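Local coordinates for aminopeptidase N family protein (Idiomarina loihiensis L2TR, PDB 4FGM), which probably acts as a zinc-dependent aminopeptidase of the M61 peptidase family, with a zinc ion and a maleic acid molecule bound here in its active site, at residues 341-353 and 441-453. Residues are numbered along the deposited sequence; the frame is centred on the assembly and turned at random.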
loop_
_atom_site.group_PDB
_atom_site.type_symbol
_atom_site.label_atom_id
_atom_site.label_comp_id
_atom_site.label_asym_id
_atom_site.label_seq_id
_atom_site.Cartn_x
_atom_site.Cartn_y
_atom_site.Cartn_z
ATOM N N GLU A 341 17.340 -4.113 8.167
ATOM C CA GLU A 341 18.419 -4.552 9.049
ATOM C C GLU A 341 18.193 -4.363 10.548
ATOM O O GLU A 341 18.927 -4.928 11.360
ATOM C CB GLU A 341 19.720 -3.847 8.658
ATOM C CG GLU A 341 20.207 -4.149 7.246
ATOM C CD GLU A 341 20.309 -5.639 6.963
ATOM O OE1 GLU A 341 20.761 -6.387 7.856
ATOM O OE2 GLU A 341 19.946 -6.059 5.844
ATOM N N ARG A 342 17.175 -3.591 10.913
ATOM C CA ARG A 342 16.889 -3.307 12.313
ATOM C C ARG A 342 16.524 -4.480 13.216
ATOM O O ARG A 342 17.064 -4.600 14.316
ATOM C CB ARG A 342 15.780 -2.253 12.412
ATOM C CG ARG A 342 15.443 -1.823 13.837
ATOM C CD ARG A 342 16.630 -1.142 14.518
ATOM N NE ARG A 342 17.065 -1.862 15.715
ATOM C CZ ARG A 342 16.954 -1.392 16.950
ATOM N NH1 ARG A 342 16.421 -0.197 17.159
ATOM N NH2 ARG A 342 17.369 -2.118 17.974
ATOM N N GLY A 343 15.616 -5.341 12.766
ATOM C CA GLY A 343 15.188 -6.444 13.613
ATOM C C GLY A 343 15.611 -7.857 13.272
ATOM O O GLY A 343 16.072 -8.142 12.166
ATOM N N ALA A 344 15.425 -8.746 14.244
ATOM C CA ALA A 344 15.775 -10.151 14.102
ATOM C C ALA A 344 14.821 -10.927 13.193
ATOM O O ALA A 344 15.107 -12.064 12.823
ATOM C CB ALA A 344 15.828 -10.808 15.483
ATOM N N GLY A 345 13.694 -10.313 12.836
ATOM C CA GLY A 345 12.720 -10.974 11.978
ATOM C C GLY A 345 13.278 -11.486 10.652
ATOM O O GLY A 345 12.836 -12.511 10.129
ATOM N N GLN A 346 14.254 -10.769 10.105
ATOM C CA GLN A 346 14.869 -11.150 8.840
ATOM C C GLN A 346 15.530 -12.522 8.919
ATOM O O GLN A 346 15.738 -13.172 7.897
ATOM C CB GLN A 346 15.912 -10.112 8.433
ATOM C CG GLN A 346 16.502 -10.334 7.052
ATOM C CD GLN A 346 17.454 -9.227 6.648
ATOM O OE1 GLN A 346 17.874 -9.148 5.499
ATOM N NE2 GLN A 346 17.804 -8.369 7.598
ATOM N N TYR A 347 15.860 -12.961 10.130
ATOM C CA TYR A 347 16.503 -14.256 10.307
ATOM C C TYR A 347 15.490 -15.313 10.732
ATOM O O TYR A 347 15.840 -16.473 10.954
ATOM C CB TYR A 347 17.626 -14.155 11.347
ATOM C CG TYR A 347 18.658 -13.095 11.023
ATOM C CD1 TYR A 347 18.621 -11.843 11.639
ATOM C CD2 TYR A 347 19.649 -13.329 10.066
ATOM C CE1 TYR A 347 19.543 -10.847 11.308
ATOM C CE2 TYR A 347 20.575 -12.337 9.730
ATOM C CZ TYR A 347 20.514 -11.101 10.355
ATOM O OH TYR A 347 21.416 -10.116 10.023
ATOM N N GLN A 348 14.228 -14.904 10.828
ATOM C CA GLN A 348 13.147 -15.802 11.233
ATOM C C GLN A 348 12.209 -16.161 10.084
ATOM O O GLN A 348 11.525 -17.189 10.125
ATOM C CB GLN A 348 12.331 -15.151 12.356
ATOM C CG GLN A 348 12.985 -15.224 13.722
ATOM C CD GLN A 348 12.745 -16.559 14.397
ATOM O OE1 GLN A 348 12.377 -17.540 13.744
ATOM N NE2 GLN A 348 12.951 -16.606 15.707
ATOM N N GLN A 349 12.194 -15.325 9.054
ATOM C CA GLN A 349 11.294 -15.535 7.932
ATOM C C GLN A 349 11.914 -15.114 6.600
ATOM O O GLN A 349 12.532 -14.055 6.498
ATOM C CB GLN A 349 10.017 -14.729 8.195
ATOM C CG GLN A 349 8.876 -14.923 7.213
ATOM C CD GLN A 349 7.713 -13.984 7.509
ATOM O OE1 GLN A 349 7.847 -12.760 7.409
ATOM N NE2 GLN A 349 6.571 -14.553 7.883
ATOM N N SER A 350 11.761 -15.951 5.580
ATOM C CA SER A 350 12.289 -15.607 4.264
ATOM C C SER A 350 11.271 -14.680 3.614
ATOM O O SER A 350 10.105 -14.652 4.017
ATOM C CB SER A 350 12.494 -16.860 3.399
ATOM O OG SER A 350 11.274 -17.516 3.117
ATOM N N VAL A 351 11.710 -13.921 2.617
ATOM C CA VAL A 351 10.831 -12.979 1.937
ATOM C C VAL A 351 9.658 -13.668 1.234
ATOM O O VAL A 351 8.537 -13.145 1.223
ATOM C CB VAL A 351 11.626 -12.115 0.921
ATOM C CG1 VAL A 351 11.907 -12.906 -0.346
ATOM C CG2 VAL A 351 10.862 -10.842 0.613
ATOM N N THR A 352 9.905 -14.841 0.657
ATOM C CA THR A 352 8.846 -15.567 -0.031
ATOM C C THR A 352 7.851 -16.115 0.979
ATOM O O THR A 352 6.647 -16.166 0.720
ATOM C CB THR A 352 9.406 -16.734 -0.871
ATOM O OG1 THR A 352 10.309 -17.516 -0.077
ATOM C CG2 THR A 352 10.125 -16.198 -2.092
ATOM N N GLU A 353 8.364 -16.532 2.131
ATOM C CA GLU A 353 7.523 -17.058 3.200
ATOM C C GLU A 353 6.602 -15.941 3.701
ATOM O O GLU A 353 5.427 -16.170 3.973
ATOM C CB GLU A 353 8.404 -17.585 4.340
ATOM C CG GLU A 353 7.659 -18.044 5.574
ATOM C CD GLU A 353 8.600 -18.512 6.674
ATOM O OE1 GLU A 353 9.835 -18.337 6.518
ATOM O OE2 GLU A 353 8.104 -19.046 7.695
ATOM N N LYS A 441 18.234 -16.744 -5.284
ATOM C CA LYS A 441 17.706 -17.875 -4.521
ATOM C C LYS A 441 17.927 -17.665 -3.022
ATOM O O LYS A 441 17.069 -18.007 -2.209
ATOM C CB LYS A 441 18.370 -19.191 -4.938
ATOM C CG LYS A 441 17.761 -19.854 -6.152
ATOM C CD LYS A 441 18.415 -21.201 -6.394
ATOM C CE LYS A 441 17.948 -21.831 -7.691
ATOM N NZ LYS A 441 18.704 -23.084 -7.971
ATOM N N ASP A 442 19.081 -17.117 -2.655
ATOM C CA ASP A 442 19.371 -16.869 -1.245
ATOM C C ASP A 442 18.522 -15.708 -0.755
ATOM O O ASP A 442 18.009 -15.732 0.362
ATOM C CB ASP A 442 20.856 -16.549 -1.025
ATOM C CG ASP A 442 21.762 -17.740 -1.312
ATOM O OD1 ASP A 442 21.286 -18.891 -1.212
ATOM O OD2 ASP A 442 22.953 -17.522 -1.624
ATOM N N ALA A 443 18.371 -14.697 -1.606
ATOM C CA ALA A 443 17.583 -13.518 -1.270
ATOM C C ALA A 443 16.120 -13.892 -1.080
ATOM O O ALA A 443 15.427 -13.331 -0.230
ATOM C CB ALA A 443 17.710 -12.475 -2.379
ATOM N N LEU A 444 15.671 -14.860 -1.870
ATOM C CA LEU A 444 14.290 -15.315 -1.855
ATOM C C LEU A 444 13.910 -16.394 -0.841
ATOM O O LEU A 444 12.815 -16.354 -0.272
ATOM C CB LEU A 444 13.910 -15.809 -3.257
ATOM C CG LEU A 444 13.114 -14.923 -4.227
ATOM C CD1 LEU A 444 13.671 -13.514 -4.285
ATOM C CD2 LEU A 444 13.142 -15.573 -5.599
ATOM N N TYR A 445 14.799 -17.352 -0.604
ATOM C CA TYR A 445 14.468 -18.451 0.299
ATOM C C TYR A 445 15.275 -18.580 1.589
ATOM O O TYR A 445 14.907 -19.348 2.469
ATOM C CB TYR A 445 14.507 -19.759 -0.499
ATOM C CG TYR A 445 13.608 -19.699 -1.719
ATOM C CD1 TYR A 445 12.219 -19.722 -1.586
ATOM C CD2 TYR A 445 14.143 -19.537 -2.997
ATOM C CE1 TYR A 445 11.382 -19.579 -2.696
ATOM C CE2 TYR A 445 13.313 -19.390 -4.119
ATOM C CZ TYR A 445 11.935 -19.412 -3.960
ATOM O OH TYR A 445 11.113 -19.258 -5.055
ATOM N N ASN A 446 16.373 -17.844 1.709
ATOM C CA ASN A 446 17.158 -17.899 2.938
ATOM C C ASN A 446 16.688 -16.802 3.896
ATOM O O ASN A 446 15.924 -15.907 3.514
ATOM C CB ASN A 446 18.654 -17.719 2.655
ATOM C CG ASN A 446 19.306 -18.979 2.105
ATOM O OD1 ASN A 446 18.724 -20.065 2.130
ATOM N ND2 ASN A 446 20.533 -18.837 1.618
ATOM N N LYS A 447 17.145 -16.877 5.140
ATOM C CA LYS A 447 16.775 -15.892 6.149
ATOM C C LYS A 447 18.035 -15.211 6.676
ATOM O O LYS A 447 18.439 -15.429 7.818
ATOM C CB LYS A 447 16.027 -16.585 7.288
ATOM C CG LYS A 447 14.836 -17.391 6.823
ATOM C CD LYS A 447 14.302 -18.283 7.928
ATOM C CE LYS A 447 13.142 -19.130 7.434
ATOM N NZ LYS A 447 12.711 -20.129 8.448
ATOM N N GLU A 448 18.646 -14.382 5.831
ATOM C CA GLU A 448 19.874 -13.673 6.171
ATOM C C GLU A 448 19.876 -12.285 5.543
ATOM O O GLU A 448 18.970 -11.941 4.786
ATOM C CB GLU A 448 21.074 -14.469 5.655
ATOM C CG GLU A 448 20.949 -14.837 4.181
ATOM C CD GLU A 448 21.873 -15.974 3.760
ATOM O OE1 GLU A 448 22.195 -16.827 4.614
ATOM O OE2 GLU A 448 22.257 -16.030 2.570
ATOM N N SER A 449 20.896 -11.492 5.855
ATOM C CA SER A 449 21.008 -10.145 5.301
ATOM C C SER A 449 21.556 -10.195 3.881
ATOM O O SER A 449 22.214 -11.163 3.492
ATOM C CB SER A 449 21.940 -9.284 6.156
ATOM O OG SER A 449 21.447 -9.135 7.474
ATOM N N LEU A 450 21.274 -9.154 3.106
ATOM C CA LEU A 450 21.770 -9.069 1.741
ATOM C C LEU A 450 23.040 -8.229 1.793
ATOM O O LEU A 450 23.184 -7.371 2.661
ATOM C CB LEU A 450 20.751 -8.381 0.826
ATOM C CG LEU A 450 19.366 -8.997 0.638
ATOM C CD1 LEU A 450 18.543 -8.081 -0.252
ATOM C CD2 LEU A 450 19.475 -10.378 0.027
ATOM N N SER A 451 23.955 -8.476 0.865
ATOM C CA SER A 451 25.203 -7.727 0.812
ATOM C C SER A 451 25.081 -6.643 -0.250
ATOM O O SER A 451 25.110 -6.945 -1.441
ATOM C CB SER A 451 26.350 -8.664 0.449
ATOM O OG SER A 451 26.160 -9.936 1.039
ATOM N N LEU A 452 24.935 -5.389 0.171
ATOM C CA LEU A 452 24.815 -4.285 -0.777
ATOM C C LEU A 452 25.974 -3.309 -0.686
ATOM O O LEU A 452 26.123 -2.434 -1.539
ATOM C CB LEU A 452 23.510 -3.506 -0.562
ATOM C CG LEU A 452 22.160 -4.143 -0.913
ATOM C CD1 LEU A 452 22.318 -5.024 -2.143
ATOM C CD2 LEU A 452 21.652 -4.960 0.254
ATOM N N VAL A 453 26.790 -3.455 0.351
ATOM C CA VAL A 453 27.925 -2.562 0.552
ATOM C C VAL A 453 28.885 -2.570 -0.636
ATOM O O VAL A 453 29.239 -1.514 -1.164
ATOM C CB VAL A 453 28.713 -2.935 1.829
ATOM C CG1 VAL A 453 29.786 -1.890 2.095
ATOM C CG2 VAL A 453 27.767 -3.040 3.014
HETATM O O HOH W 1 18.906 -7.546 3.750
HETATM O O HOH W 2 11.989 -19.990 2.193
HETATM O O HOH W 3 14.347 -13.950 2.242
#
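The Thr352 side chain crosses the Tyr445 side chain at about a right angle, its OG1 3.3 Å from CD1, while Leu444 CB lies over one face of that ring, offset toward the rim, and a water sits in plane at its edge. The same water joins Ser350 OG to Tyr445 O; the ring's hydroxyl is held by Glu301. The Tyr347 ring lies aslant, with Lys447 O and Glu448 CA beside CD2, and Tyr347 CA adds a CA-H...O contact to the same Lys447 O. Tyr347 OH donates to Ser449 OG (2.7 Å), and Ser449 OG in turn donates to the syn lone pair of Glu341 OE1 (2.9 Å), a chain of two hydrogen bonds ending on a carboxylate. Bent at chi2 (-53°), the Glu341 chain also presents OE2 to a second water that donates to Gln346 OE1 and accepts from Leu450 N. With alanine in place of this glutamate, the Ser449 hydroxyl is likely to lose its acceptor and this water one of its holds. Farther along, the aliphatic chain of Lys447 runs extended beside the backbone of 348-350, CG 3.6 Å from Ser350 N, and its NZ makes a long salt bridge with Glu353 OE1. At the end of helix 437-445, Leu444 O receives Thr352 OG1 at 2.8 Å, the donor tilted 33° from the carbonyl plane, and more weakly Thr352 N. Val351 CG1 packs 3.5 Å from Ala443 O, its side chain about 13 Å from the bound zinc and against Trp304. Ser350 OG accepts from Glu353 N, and Glu353 OE1 takes Ser350 N in return: a capping box that starts helix 351-356 against the C-terminal end of helix 437-445, within the helical part of this HExxH zinc peptidase.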